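ESX secretion system protein EccC (Thermomonospora curvata, PDB 4NH0) forms part of the ESX (type VII) secretion system, which exports proteins such as EsxA and EsxB, has weak ATPase activity and might be the translocase. Local coordinates at residues 306-311 with 459-464; 420-425 with 453-458; 439-444 with 467-472; 479-484 with 494-499. One frame throughout, in Å; residues are numbered along the deposited sequence.

Contact 1: residues 306-311 with 459-464; sequences HGLCIG and QRLEEG
The peptide carbonyls of Gly311 and Gln459 come together where the two segments meet. Gly311 O and Gln459 O lie 3.2 Å apart, but as two acceptors they cannot bond to each other. What approaches Gly311 O from Gln459 is the alpha C-H: CA stands 3.3 Å from that oxygen, with an angle of 155° at the hydrogen, and CB and CG of Gln459 lie farther out near the same oxygen. Gly311 is the first glycine of the Walker A pattern, and it is its backbone, not a side chain, that meets Gln459.

Beyond these backbone atoms the contact is aliphatic. Leu461 has CG anti to its backbone N (chi1 -162°), and its CD2 is shared between two residues of the strand. Leu308 meets it tip to tip, CD1 standing 4.1 Å from Leu461 CD2. Ile310 crosses Leu461 at about a right angle and sets CD1 3.9 Å from Leu461 CB. Branched and long aliphatic residues fit this buried spot, where Phe426 also covers both Leu308 and Leu461. The side chain of Gln459, extended beyond CG, also touches Thr313, while its backbone N makes a weak hydrogen bond to Glu425 OE1. A sulfate ion, probably from the crystallisation liquor, lies about 6 Å from the Gln459 side chain and may mark the pocket.

Strand 306-310 leading into Gly311 is the entry to a Walker A P-loop, predicted to bind ATP. Gln459 follows the adjacent strand 452-458, probably facing the nucleotide site as polar residues do here in many P-loop ATPases.

Contact 2: residues 420-425 with 453-458; sequences FIVLDE and HLLLAS
Ile421 and Leu423 each give N-H and C=O to the neighbouring strand: Ile421 N bonds to His453 O and Ile421 O accepts from Leu455 N, then Leu423 N reaches Leu455 O at 3.1 Å and Leu423 O accepts from Ala457 N at 2.9 Å. This is the ladder of a parallel pair, strands 418-424 and 452-458, in the central sheet of a P-loop NTPase. The first strand ends at Asp424 and Glu425 follows it, the acidic pair typical of a Walker B motif. Asp424 forms a salt bridge through OD2 with Lys317 of the P-loop, and Glu425 is the inferred active-site residue. Glu425 N also makes a weak bond to Asp424 OD1.

Outward from the ladder, Phe420 and Leu455 pack against helix 317-329, while Val422, on the same face, meets Leu341 and Phe350. Phe420 has CG anti to its backbone N (chi1 -165°), and its ring leans over the second strand. CD1 brings the ring edge to His453 O at 3.3 Å, CE1 meets Leu455 CB at 3.7 Å, and Val422 CG2 lies over one face toward the rim. An alanine in place of Phe420 would probably open a gap beside Leu455 and Leu328 and leave Leu455 CB without its aromatic cover. Ala457, small by contrast, leaves room on this face for Asp424.

The face bearing Ile421, Leu423, Leu454 and Leu456 turns to helix 437-450, where Phe440 covers three of the four, and aliphatic groups suit such a dry interface. Here Ile421 CG2 lies 3.8 Å from Leu454 CD1, and Leu423 CB 4.1 Å from Leu456 CD2.

Contact 3: residues 439-444 with 467-472; sequences LFVMIG and RGLDTH
Leu469 reaches across to the helix and divides its two methyls between neighbouring residues. Its CD2 lies 3.7 Å from Phe440 CD2 and touches Phe440 CB as well, while its CD1 meets Val441 CG2 at 3.7 Å, the two side chains crossing at about a right angle. One turn farther along the helix, His472 sets its imidazole against Gly444: CD2 is the ring atom nearest Gly444 O, at 3.1 Å, and CG lies 3.9 Å from Gly444 CA. Glycine suits the place: a CB here would point at the imidazole and probably crowd His472 CG. An alanine in place of His472 would probably leave the backbone of Gly444 without its imidazole cover and open a gap at this point of the helix.

The next shell sets these groups in place. Phe440 has CG anti to its carbonyl carbon (chi1 -68°), and its ring goes on to Leu454 and Leu456 of strand 452-458, with Phe436 meeting it edge-to-face. Leu469 also touches Leu456, and so contacts both helix 437-450 and strand 452-458. Gly468 has a positive phi of 69°, readily taken by glycine, just before the chain swings Leu469 inward.

The chemistry implies a join of two characters: apolar packing at the buried Phe440 and Leu469, and a more open side at Val441 and His472, where an imidazole comes up to a backbone oxygen.

Contact 4: residues 479-484 with 494-499; sequences LRTFSA and PDAYEL
Thr481 and Ala496 supply the backbone link between the two loops: Thr481 N gives a weak hydrogen bond to Ala496 O at 3.4 Å. The same oxygen takes the alpha C-H of Arg480, with an angle of 160° at the hydrogen, so two adjacent residues converge on one carbonyl. A second polar bond lies within the first loop, where Thr481 holds OG1 between its backbone N and carbonyl carbon (chi1 61°), the crowded position, which places OG1 to donate to Ser483 O at 2.9 Å.

The guanidinium of Arg480 is held by NH2 bonding to Thr313 O of the phosphate-binding loop, a reach that a long side chain suits. Its aliphatic part passes the second loop with CD 3.4 Å from Leu499 O.

These loops flank the short helix 484-489, and Ser483 is its N-cap, OG accepting from Glu486 N. The excursion follows strand 473-479, the sheet neighbour of the strand that leads into the Walker A loop, and returns toward strand 505-510.

Aromatic contact comes from Tyr497, whose CG is anti to its backbone N (chi1 -179°). The ring lies beside the turn before the helix and presents its edge to Phe482 O, with CE1 3.0 Å from that oxygen. Methyl contacts with backbone and side chain make up the rest. Against the backbone, Ala496 CB lies next to Leu479 O, and Leu499 CD1 stands 3.8 Å from Leu479 C. The apolar pairs are Ala496 CB with Thr481 CG2 and, at the far end, Ala484 CB with Pro494 CB, the latter 3.8 Å apart.

In the fold
Contact 2 is the buried heart of the group, the one in which two strands pair by a regular ladder of backbone bonds. Contact 1 is also buried and shares its sheet: strand 306-310 probably bonds to strand 452-458 through Cys309 with Leu456 and Ser458. Contact 1 holds Gly311 of the predicted ATP site, and contact 2 holds Glu425 and Asp424, the partner of Lys317. Contacts 3 and 4 are only partly buried. Contacts 2 and 3 share the face of the sheet against helix 437-450, and contact 3 is mostly apolar. Contact 4 probably joins contact 1 by Leu479 N to Ile310 O and mixes weak polar bonds with loop packing; its centre lies about 24 Å from that of contact 3.

Contact 1: residues 306-311 with 459-464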
loop_
_atom_site.group_PDB
_atom_site.type_symbol
_atom_site.label_atom_id
_atom_site.label_comp_id
_atom_site.label_asym_id
_atom_site.label_seq_id
_atom_site.Cartn_x
_atom_site.Cartn_y
_atom_site.Cartn_z
ATOM N N HIS A 306 -21.918 -15.357 39.914
ATOM C CA HIS A 306 -22.314 -14.143 39.211
ATOM C C HIS A 306 -23.532 -13.478 39.842
ATOM O O HIS A 306 -24.299 -14.118 40.558
ATOM C CB HIS A 306 -22.598 -14.463 37.745
ATOM C CG HIS A 306 -21.682 -15.499 37.173
ATOM N ND1 HIS A 306 -20.407 -15.209 36.740
ATOM C CD2 HIS A 306 -21.855 -16.827 36.972
ATOM C CE1 HIS A 306 -19.834 -16.312 36.293
ATOM N NE2 HIS A 306 -20.692 -17.308 36.422
ATOM N N GLY A 307 -23.704 -12.188 39.566
ATOM C CA GLY A 307 -24.807 -11.434 40.130
ATOM C C GLY A 307 -25.231 -10.235 39.306
ATOM O O GLY A 307 -24.588 -9.887 38.316
ATOM N N LEU A 308 -26.318 -9.596 39.727
ATOM C CA LEU A 308 -26.893 -8.477 38.992
ATOM C C LEU A 308 -27.231 -7.311 39.916
ATOM O O LEU A 308 -27.679 -7.511 41.044
ATOM C CB LEU A 308 -28.143 -8.935 38.234
ATOM C CG LEU A 308 -29.074 -7.879 37.639
ATOM C CD1 LEU A 308 -29.480 -8.260 36.230
ATOM C CD2 LEU A 308 -30.304 -7.712 38.513
ATOM N N CYS A 309 -27.012 -6.092 39.430
ATOM C CA CYS A 309 -27.317 -4.892 40.199
ATOM C C CYS A 309 -28.118 -3.889 39.378
ATOM O O CYS A 309 -27.710 -3.503 38.286
ATOM C CB CYS A 309 -26.031 -4.238 40.704
ATOM S SG CYS A 309 -26.265 -2.586 41.391
ATOM N N ILE A 310 -29.259 -3.467 39.912
ATOM C CA ILE A 310 -30.103 -2.489 39.240
ATOM C C ILE A 310 -30.326 -1.276 40.135
ATOM O O ILE A 310 -30.618 -1.416 41.321
ATOM C CB ILE A 310 -31.463 -3.092 38.841
ATOM C CG1 ILE A 310 -31.265 -4.247 37.859
ATOM C CG2 ILE A 310 -32.365 -2.034 38.227
ATOM C CD1 ILE A 310 -30.534 -3.855 36.594
ATOM N N GLY A 311 -30.175 -0.087 39.563
ATOM C CA GLY A 311 -30.386 1.143 40.299
ATOM C C GLY A 311 -30.528 2.334 39.375
ATOM O O GLY A 311 -29.631 2.632 38.589
ATOM N N GLN A 459 -28.765 0.952 34.803
ATOM C CA GLN A 459 -29.622 1.996 35.342
ATOM C C GLN A 459 -31.069 1.526 35.371
ATOM O O GLN A 459 -31.791 1.761 36.338
ATOM C CB GLN A 459 -29.493 3.272 34.511
ATOM C CG GLN A 459 -30.354 4.424 34.982
ATOM C CD GLN A 459 -30.149 5.669 34.144
ATOM O OE1 GLN A 459 -29.024 6.142 33.982
ATOM N NE2 GLN A 459 -31.236 6.203 33.601
ATOM N N ARG A 460 -31.481 0.852 34.303
ATOM C CA ARG A 460 -32.839 0.332 34.201
ATOM C C ARG A 460 -32.877 -0.965 33.395
ATOM O O ARG A 460 -32.063 -1.175 32.497
ATOM C CB ARG A 460 -33.766 1.374 33.573
ATOM C CG ARG A 460 -35.197 0.900 33.440
ATOM C CD ARG A 460 -36.149 1.998 33.034
ATOM N NE ARG A 460 -35.615 3.328 33.292
ATOM C CZ ARG A 460 -36.220 4.448 32.915
ATOM N NH1 ARG A 460 -37.381 4.385 32.276
ATOM N NH2 ARG A 460 -35.675 5.626 33.182
ATOM N N LEU A 461 -33.836 -1.828 33.721
ATOM C CA LEU A 461 -33.932 -3.152 33.122
ATOM C C LEU A 461 -35.336 -3.471 32.606
ATOM O O LEU A 461 -36.329 -2.958 33.120
ATOM C CB LEU A 461 -33.512 -4.205 34.147
ATOM C CG LEU A 461 -33.123 -5.589 33.639
ATOM C CD1 LEU A 461 -31.840 -5.503 32.841
ATOM C CD2 LEU A 461 -32.973 -6.558 34.802
ATOM N N GLU A 462 -35.406 -4.310 31.576
ATOM C CA GLU A 462 -36.663 -4.918 31.148
ATOM C C GLU A 462 -36.483 -6.440 31.101
ATOM O O GLU A 462 -35.396 -6.935 30.800
ATOM C CB GLU A 462 -37.119 -4.379 29.793
ATOM C CG GLU A 462 -36.620 -2.981 29.463
ATOM C CD GLU A 462 -37.566 -2.235 28.543
ATOM O OE1 GLU A 462 -38.480 -2.881 27.993
ATOM O OE2 GLU A 462 -37.398 -1.009 28.370
ATOM N N GLU A 463 -37.557 -7.170 31.399
ATOM C CA GLU A 463 -37.492 -8.606 31.695
ATOM C C GLU A 463 -36.892 -9.464 30.586
ATOM O O GLU A 463 -36.281 -10.509 30.862
ATOM C CB GLU A 463 -38.896 -9.120 32.059
ATOM C CG GLU A 463 -39.945 -9.030 30.951
ATOM C CD GLU A 463 -41.309 -9.533 31.406
ATOM O OE1 GLU A 463 -41.350 -10.349 32.351
ATOM O OE2 GLU A 463 -42.338 -9.108 30.833
ATOM N N GLY A 464 -37.039 -9.011 29.346
ATOM C CA GLY A 464 -36.541 -9.762 28.212
ATOM C C GLY A 464 -35.029 -9.879 28.168
ATOM O O GLY A 464 -34.493 -10.835 27.609
#

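Contact 2: residues 420-425 with 453-458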
loop_
_atom_site.group_PDB
_atom_site.type_symbol
_atom_site.label_atom_id
_atom_site.label_comp_id
_atom_site.label_asym_id
_atom_site.label_seq_id
_atom_site.Cartn_x
_atom_site.Cartn_y
_atom_site.Cartn_z
ATOM N N PHE A 420 -12.830 -10.721 37.964
ATOM C CA PHE A 420 -14.101 -10.077 38.260
ATOM C C PHE A 420 -14.448 -9.085 37.159
ATOM O O PHE A 420 -13.731 -8.111 36.941
ATOM C CB PHE A 420 -14.052 -9.369 39.614
ATOM C CG PHE A 420 -15.402 -8.982 40.146
ATOM C CD1 PHE A 420 -16.548 -9.606 39.683
ATOM C CD2 PHE A 420 -15.528 -7.988 41.101
ATOM C CE1 PHE A 420 -17.791 -9.251 40.168
ATOM C CE2 PHE A 420 -16.768 -7.628 41.587
ATOM C CZ PHE A 420 -17.900 -8.260 41.120
ATOM N N ILE A 421 -15.550 -9.340 36.464
ATOM C CA ILE A 421 -15.968 -8.481 35.365
ATOM C C ILE A 421 -17.177 -7.639 35.750
ATOM O O ILE A 421 -18.244 -8.169 36.056
ATOM C CB ILE A 421 -16.303 -9.298 34.111
ATOM C CG1 ILE A 421 -15.123 -10.193 33.732
ATOM C CG2 ILE A 421 -16.665 -8.377 32.959
ATOM C CD1 ILE A 421 -15.383 -11.063 32.525
ATOM N N VAL A 422 -16.999 -6.324 35.732
ATOM C CA VAL A 422 -18.072 -5.399 36.070
ATOM C C VAL A 422 -18.531 -4.635 34.833
ATOM O O VAL A 422 -17.863 -3.703 34.387
ATOM C CB VAL A 422 -17.630 -4.399 37.151
ATOM C CG1 VAL A 422 -18.808 -3.561 37.609
ATOM C CG2 VAL A 422 -17.013 -5.136 38.326
ATOM N N LEU A 423 -19.671 -5.037 34.280
ATOM C CA LEU A 423 -20.202 -4.393 33.087
ATOM C C LEU A 423 -21.407 -3.530 33.440
ATOM O O LEU A 423 -22.475 -4.044 33.769
ATOM C CB LEU A 423 -20.582 -5.444 32.037
ATOM C CG LEU A 423 -20.594 -5.029 30.562
ATOM C CD1 LEU A 423 -20.600 -6.261 29.675
ATOM C CD2 LEU A 423 -21.780 -4.139 30.225
ATOM N N ASP A 424 -21.229 -2.215 33.368
ATOM C CA ASP A 424 -22.309 -1.282 33.658
ATOM C C ASP A 424 -23.139 -1.019 32.405
ATOM O O ASP A 424 -22.622 -1.079 31.290
ATOM C CB ASP A 424 -21.751 0.032 34.210
ATOM C CG ASP A 424 -22.781 0.822 34.995
ATOM O OD1 ASP A 424 -23.991 0.561 34.832
ATOM O OD2 ASP A 424 -22.380 1.709 35.777
ATOM N N GLU A 425 -24.424 -0.737 32.605
ATOM C CA GLU A 425 -25.351 -0.426 31.518
ATOM C C GLU A 425 -25.420 -1.530 30.469
ATOM O O GLU A 425 -25.429 -1.257 29.270
ATOM C CB GLU A 425 -24.964 0.895 30.847
ATOM C CG GLU A 425 -25.070 2.101 31.758
ATOM C CD GLU A 425 -26.462 2.279 32.321
ATOM O OE1 GLU A 425 -26.587 2.867 33.415
ATOM O OE2 GLU A 425 -27.432 1.831 31.672
ATOM N N HIS A 453 -15.776 -14.191 37.376
ATOM C CA HIS A 453 -17.003 -13.734 38.014
ATOM C C HIS A 453 -17.553 -12.493 37.325
ATOM O O HIS A 453 -16.819 -11.546 37.051
ATOM C CB HIS A 453 -16.760 -13.454 39.497
ATOM C CG HIS A 453 -16.242 -14.637 40.255
ATOM N ND1 HIS A 453 -17.072 -15.577 40.824
ATOM C CD2 HIS A 453 -14.977 -15.033 40.532
ATOM C CE1 HIS A 453 -16.342 -16.502 41.422
ATOM N NE2 HIS A 453 -15.068 -16.195 41.258
ATOM N N LEU A 454 -18.852 -12.508 37.049
ATOM C CA LEU A 454 -19.497 -11.417 36.331
ATOM C C LEU A 454 -20.444 -10.630 37.229
ATOM O O LEU A 454 -21.077 -11.189 38.123
ATOM C CB LEU A 454 -20.257 -11.962 35.119
ATOM C CG LEU A 454 -21.010 -10.959 34.242
ATOM C CD1 LEU A 454 -20.059 -9.925 33.665
ATOM C CD2 LEU A 454 -21.765 -11.675 33.135
ATOM N N LEU A 455 -20.527 -9.326 36.989
ATOM C CA LEU A 455 -21.490 -8.477 37.672
ATOM C C LEU A 455 -22.144 -7.523 36.682
ATOM O O LEU A 455 -21.545 -6.529 36.276
ATOM C CB LEU A 455 -20.823 -7.689 38.800
ATOM C CG LEU A 455 -21.741 -6.719 39.543
ATOM C CD1 LEU A 455 -22.935 -7.454 40.127
ATOM C CD2 LEU A 455 -20.982 -5.979 40.629
ATOM N N LEU A 456 -23.374 -7.837 36.291
ATOM C CA LEU A 456 -24.108 -7.007 35.347
ATOM C C LEU A 456 -24.863 -5.898 36.066
ATOM O O LEU A 456 -25.712 -6.163 36.916
ATOM C CB LEU A 456 -25.074 -7.858 34.525
ATOM C CG LEU A 456 -24.421 -8.946 33.672
ATOM C CD1 LEU A 456 -25.469 -9.732 32.905
ATOM C CD2 LEU A 456 -23.405 -8.334 32.725
ATOM N N ALA A 457 -24.547 -4.657 35.721
ATOM C CA ALA A 457 -25.188 -3.507 36.340
ATOM C C ALA A 457 -25.846 -2.621 35.292
ATOM O O ALA A 457 -25.290 -2.399 34.218
ATOM C CB ALA A 457 -24.181 -2.710 37.150
ATOM N N SER A 458 -27.033 -2.119 35.608
ATOM C CA SER A 458 -27.743 -1.232 34.698
ATOM C C SER A 458 -28.567 -0.194 35.444
ATOM O O SER A 458 -29.009 -0.425 36.568
ATOM C CB SER A 458 -28.652 -2.031 33.766
ATOM O OG SER A 458 -29.480 -1.162 33.015
#

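Contact 3: residues 439-444 with 467-472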
loop_
_atom_site.group_PDB
_atom_site.type_symbol
_atom_site.label_atom_id
_atom_site.label_comp_id
_atom_site.label_asym_id
_atom_site.label_seq_id
_atom_site.Cartn_x
_atom_site.Cartn_y
_atom_site.Cartn_z
ATOM N N LEU A 439 -21.965 -14.180 24.986
ATOM C CA LEU A 439 -20.810 -14.114 25.869
ATOM C C LEU A 439 -21.234 -14.315 27.317
ATOM O O LEU A 439 -20.600 -15.061 28.061
ATOM C CB LEU A 439 -20.085 -12.777 25.716
ATOM C CG LEU A 439 -18.819 -12.619 26.556
ATOM C CD1 LEU A 439 -17.703 -13.477 25.992
ATOM C CD2 LEU A 439 -18.389 -11.168 26.632
ATOM N N PHE A 440 -22.316 -13.644 27.703
ATOM C CA PHE A 440 -22.856 -13.750 29.053
ATOM C C PHE A 440 -23.212 -15.190 29.401
ATOM O O PHE A 440 -22.875 -15.679 30.480
ATOM C CB PHE A 440 -24.093 -12.862 29.206
ATOM C CG PHE A 440 -23.800 -11.390 29.141
ATOM C CD1 PHE A 440 -22.542 -10.904 29.449
ATOM C CD2 PHE A 440 -24.787 -10.492 28.774
ATOM C CE1 PHE A 440 -22.274 -9.550 29.392
ATOM C CE2 PHE A 440 -24.525 -9.138 28.715
ATOM C CZ PHE A 440 -23.268 -8.666 29.024
ATOM N N VAL A 441 -23.891 -15.864 28.479
ATOM C CA VAL A 441 -24.308 -17.246 28.681
ATOM C C VAL A 441 -23.104 -18.166 28.854
ATOM O O VAL A 441 -23.101 -19.047 29.714
ATOM C CB VAL A 441 -25.168 -17.752 27.508
ATOM C CG1 VAL A 441 -25.623 -19.180 27.756
ATOM C CG2 VAL A 441 -26.363 -16.840 27.300
ATOM N N MET A 442 -22.079 -17.949 28.037
ATOM C CA MET A 442 -20.870 -18.760 28.096
ATOM C C MET A 442 -20.168 -18.602 29.441
ATOM O O MET A 442 -19.627 -19.565 29.986
ATOM C CB MET A 442 -19.918 -18.390 26.959
ATOM C CG MET A 442 -18.649 -19.221 26.922
ATOM S SD MET A 442 -17.593 -18.815 25.520
ATOM C CE MET A 442 -17.313 -17.073 25.807
ATOM N N ILE A 443 -20.184 -17.383 29.971
ATOM C CA ILE A 443 -19.592 -17.106 31.274
ATOM C C ILE A 443 -20.331 -17.865 32.371
ATOM O O ILE A 443 -19.714 -18.490 33.230
ATOM C CB ILE A 443 -19.605 -15.600 31.593
ATOM C CG1 ILE A 443 -18.706 -14.844 30.615
ATOM C CG2 ILE A 443 -19.144 -15.349 33.017
ATOM C CD1 ILE A 443 -18.629 -13.360 30.879
ATOM N N GLY A 444 -21.658 -17.823 32.325
ATOM C CA GLY A 444 -22.474 -18.538 33.290
ATOM C C GLY A 444 -22.303 -20.040 33.186
ATOM O O GLY A 444 -22.670 -20.783 34.097
ATOM N N ARG A 467 -32.825 -13.156 29.408
ATOM C CA ARG A 467 -33.129 -14.443 28.796
ATOM C C ARG A 467 -31.923 -15.381 28.855
ATOM O O ARG A 467 -30.847 -15.068 28.349
ATOM C CB ARG A 467 -33.607 -14.254 27.350
ATOM C CG ARG A 467 -32.620 -13.564 26.419
ATOM C CD ARG A 467 -33.194 -13.437 25.016
ATOM N NE ARG A 467 -33.434 -14.742 24.408
ATOM C CZ ARG A 467 -34.002 -14.921 23.220
ATOM N NH1 ARG A 467 -34.388 -13.874 22.502
ATOM N NH2 ARG A 467 -34.183 -16.146 22.747
ATOM N N GLY A 468 -32.107 -16.528 29.501
ATOM C CA GLY A 468 -31.038 -17.497 29.661
ATOM C C GLY A 468 -29.940 -17.013 30.589
ATOM O O GLY A 468 -28.870 -17.616 30.669
ATOM N N LEU A 469 -30.209 -15.918 31.292
ATOM C CA LEU A 469 -29.243 -15.328 32.211
ATOM C C LEU A 469 -29.778 -15.318 33.636
ATOM O O LEU A 469 -29.011 -15.271 34.597
ATOM C CB LEU A 469 -28.892 -13.901 31.783
ATOM C CG LEU A 469 -27.722 -13.679 30.821
ATOM C CD1 LEU A 469 -27.958 -14.361 29.486
ATOM C CD2 LEU A 469 -27.481 -12.191 30.623
ATOM N N ASP A 470 -31.100 -15.365 33.762
ATOM C CA ASP A 470 -31.763 -15.258 35.058
ATOM C C ASP A 470 -31.371 -16.393 36.001
ATOM O O ASP A 470 -31.419 -16.241 37.220
ATOM C CB ASP A 470 -33.282 -15.235 34.873
ATOM C CG ASP A 470 -34.015 -14.791 36.122
ATOM O OD1 ASP A 470 -34.337 -15.655 36.964
ATOM O OD2 ASP A 470 -34.272 -13.576 36.261
ATOM N N THR A 471 -30.981 -17.526 35.429
ATOM C CA THR A 471 -30.587 -18.684 36.221
ATOM C C THR A 471 -29.176 -18.524 36.778
ATOM O O THR A 471 -28.918 -18.832 37.942
ATOM C CB THR A 471 -30.655 -19.980 35.390
ATOM O OG1 THR A 471 -31.966 -20.125 34.831
ATOM C CG2 THR A 471 -30.340 -21.191 36.257
ATOM N N HIS A 472 -28.269 -18.029 35.943
ATOM C CA HIS A 472 -26.858 -17.939 36.302
ATOM C C HIS A 472 -26.566 -16.786 37.258
ATOM O O HIS A 472 -25.540 -16.781 37.938
ATOM C CB HIS A 472 -26.005 -17.796 35.041
ATOM C CG HIS A 472 -26.249 -18.869 34.025
ATOM N ND1 HIS A 472 -27.221 -18.767 33.055
ATOM C CD2 HIS A 472 -25.651 -20.069 33.835
ATOM C CE1 HIS A 472 -27.209 -19.856 32.307
ATOM N NE2 HIS A 472 -26.266 -20.661 32.759
#

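Contact 4: residues 479-484 with 494-499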
loop_
_atom_site.group_PDB
_atom_site.type_symbol
_atom_site.label_atom_id
_atom_site.label_comp_id
_atom_site.label_asym_id
_atom_site.label_seq_id
_atom_site.Cartn_x
_atom_site.Cartn_y
_atom_site.Cartn_z
ATOM N N LEU A 479 -31.174 -1.559 44.147
ATOM C CA LEU A 479 -31.293 -0.215 44.690
ATOM C C LEU A 479 -32.653 0.355 44.311
ATOM O O LEU A 479 -33.551 -0.388 43.918
ATOM C CB LEU A 479 -30.169 0.683 44.177
ATOM C CG LEU A 479 -28.748 0.172 44.414
ATOM C CD1 LEU A 479 -27.730 1.197 43.952
ATOM C CD2 LEU A 479 -28.541 -0.169 45.878
ATOM N N ARG A 480 -32.810 1.668 44.424
ATOM C CA ARG A 480 -34.072 2.299 44.060
ATOM C C ARG A 480 -34.312 2.194 42.558
ATOM O O ARG A 480 -33.603 2.810 41.763
ATOM C CB ARG A 480 -34.095 3.763 44.500
ATOM C CG ARG A 480 -35.381 4.484 44.142
ATOM C CD ARG A 480 -35.427 5.870 44.755
ATOM N NE ARG A 480 -34.232 6.644 44.434
ATOM C CZ ARG A 480 -33.993 7.186 43.245
ATOM N NH1 ARG A 480 -34.863 7.033 42.257
ATOM N NH2 ARG A 480 -32.880 7.877 43.042
ATOM N N THR A 481 -35.312 1.406 42.178
ATOM C CA THR A 481 -35.621 1.186 40.770
ATOM C C THR A 481 -36.535 2.274 40.220
ATOM O O THR A 481 -37.020 3.126 40.964
ATOM C CB THR A 481 -36.288 -0.183 40.549
ATOM O OG1 THR A 481 -37.520 -0.240 41.278
ATOM C CG2 THR A 481 -35.375 -1.301 41.021
ATOM N N PHE A 482 -36.765 2.237 38.912
ATOM C CA PHE A 482 -37.618 3.221 38.257
ATOM C C PHE A 482 -39.088 2.841 38.363
ATOM O O PHE A 482 -39.931 3.679 38.674
ATOM C CB PHE A 482 -37.226 3.380 36.785
ATOM C CG PHE A 482 -38.065 4.380 36.040
ATOM C CD1 PHE A 482 -37.730 5.724 36.049
ATOM C CD2 PHE A 482 -39.184 3.978 35.329
ATOM C CE1 PHE A 482 -38.497 6.648 35.367
ATOM C CE2 PHE A 482 -39.955 4.899 34.645
ATOM C CZ PHE A 482 -39.611 6.235 34.663
ATOM N N SER A 483 -39.392 1.577 38.090
ATOM C CA SER A 483 -40.767 1.101 38.144
ATOM C C SER A 483 -40.917 -0.020 39.160
ATOM O O SER A 483 -39.930 -0.538 39.680
ATOM C CB SER A 483 -41.227 0.622 36.768
ATOM O OG SER A 483 -40.745 -0.683 36.500
ATOM N N ALA A 484 -42.159 -0.392 39.439
ATOM C CA ALA A 484 -42.438 -1.454 40.392
ATOM C C ALA A 484 -42.079 -2.816 39.809
ATOM O O ALA A 484 -41.625 -3.701 40.528
ATOM C CB ALA A 484 -43.900 -1.421 40.810
ATOM N N PRO A 494 -41.905 -5.403 44.668
ATOM C CA PRO A 494 -41.754 -4.014 44.222
ATOM C C PRO A 494 -41.177 -3.097 45.299
ATOM O O PRO A 494 -41.303 -1.877 45.189
ATOM C CB PRO A 494 -43.191 -3.592 43.877
ATOM C CG PRO A 494 -44.025 -4.850 43.960
ATOM C CD PRO A 494 -43.314 -5.738 44.918
ATOM N N ASP A 495 -40.551 -3.678 46.316
ATOM C CA ASP A 495 -40.092 -2.923 47.478
ATOM C C ASP A 495 -39.003 -1.905 47.146
ATOM O O ASP A 495 -38.836 -0.914 47.855
ATOM C CB ASP A 495 -39.588 -3.882 48.559
ATOM C CG ASP A 495 -40.603 -4.954 48.904
ATOM O OD1 ASP A 495 -41.801 -4.755 48.616
ATOM O OD2 ASP A 495 -40.203 -5.994 49.467
ATOM N N ALA A 496 -38.263 -2.151 46.069
ATOM C CA ALA A 496 -37.176 -1.258 45.678
ATOM C C ALA A 496 -37.707 0.056 45.116
ATOM O O ALA A 496 -37.017 1.074 45.139
ATOM C CB ALA A 496 -36.272 -1.937 44.666
ATOM N N TYR A 497 -38.936 0.025 44.611
ATOM C CA TYR A 497 -39.577 1.220 44.076
ATOM C C TYR A 497 -39.851 2.229 45.184
ATOM O O TYR A 497 -39.822 3.439 44.960
ATOM C CB TYR A 497 -40.884 0.851 43.364
ATOM C CG TYR A 497 -41.612 2.024 42.742
ATOM C CD1 TYR A 497 -41.367 2.397 41.428
ATOM C CD2 TYR A 497 -42.552 2.751 43.462
ATOM C CE1 TYR A 497 -42.031 3.461 40.851
ATOM C CE2 TYR A 497 -43.218 3.820 42.893
ATOM C CZ TYR A 497 -42.953 4.170 41.588
ATOM O OH TYR A 497 -43.612 5.231 41.012
ATOM N N GLU A 498 -40.107 1.716 46.382
ATOM C CA GLU A 498 -40.533 2.543 47.505
ATOM C C GLU A 498 -39.362 3.014 48.361
ATOM O O GLU A 498 -39.560 3.645 49.399
ATOM C CB GLU A 498 -41.527 1.769 48.368
ATOM C CG GLU A 498 -42.489 0.914 47.563
ATOM C CD GLU A 498 -43.082 -0.217 48.375
ATOM O OE1 GLU A 498 -42.750 -0.327 49.575
ATOM O OE2 GLU A 498 -43.874 -1.002 47.813
ATOM N N LEU A 499 -38.146 2.705 47.926
ATOM C CA LEU A 499 -36.952 3.128 48.644
ATOM C C LEU A 499 -36.796 4.643 48.597
ATOM O O LEU A 499 -37.114 5.268 47.587
ATOM C CB LEU A 499 -35.711 2.447 48.068
ATOM C CG LEU A 499 -35.530 0.987 48.479
ATOM C CD1 LEU A 499 -34.369 0.354 47.734
ATOM C CD2 LEU A 499 -35.319 0.897 49.981
#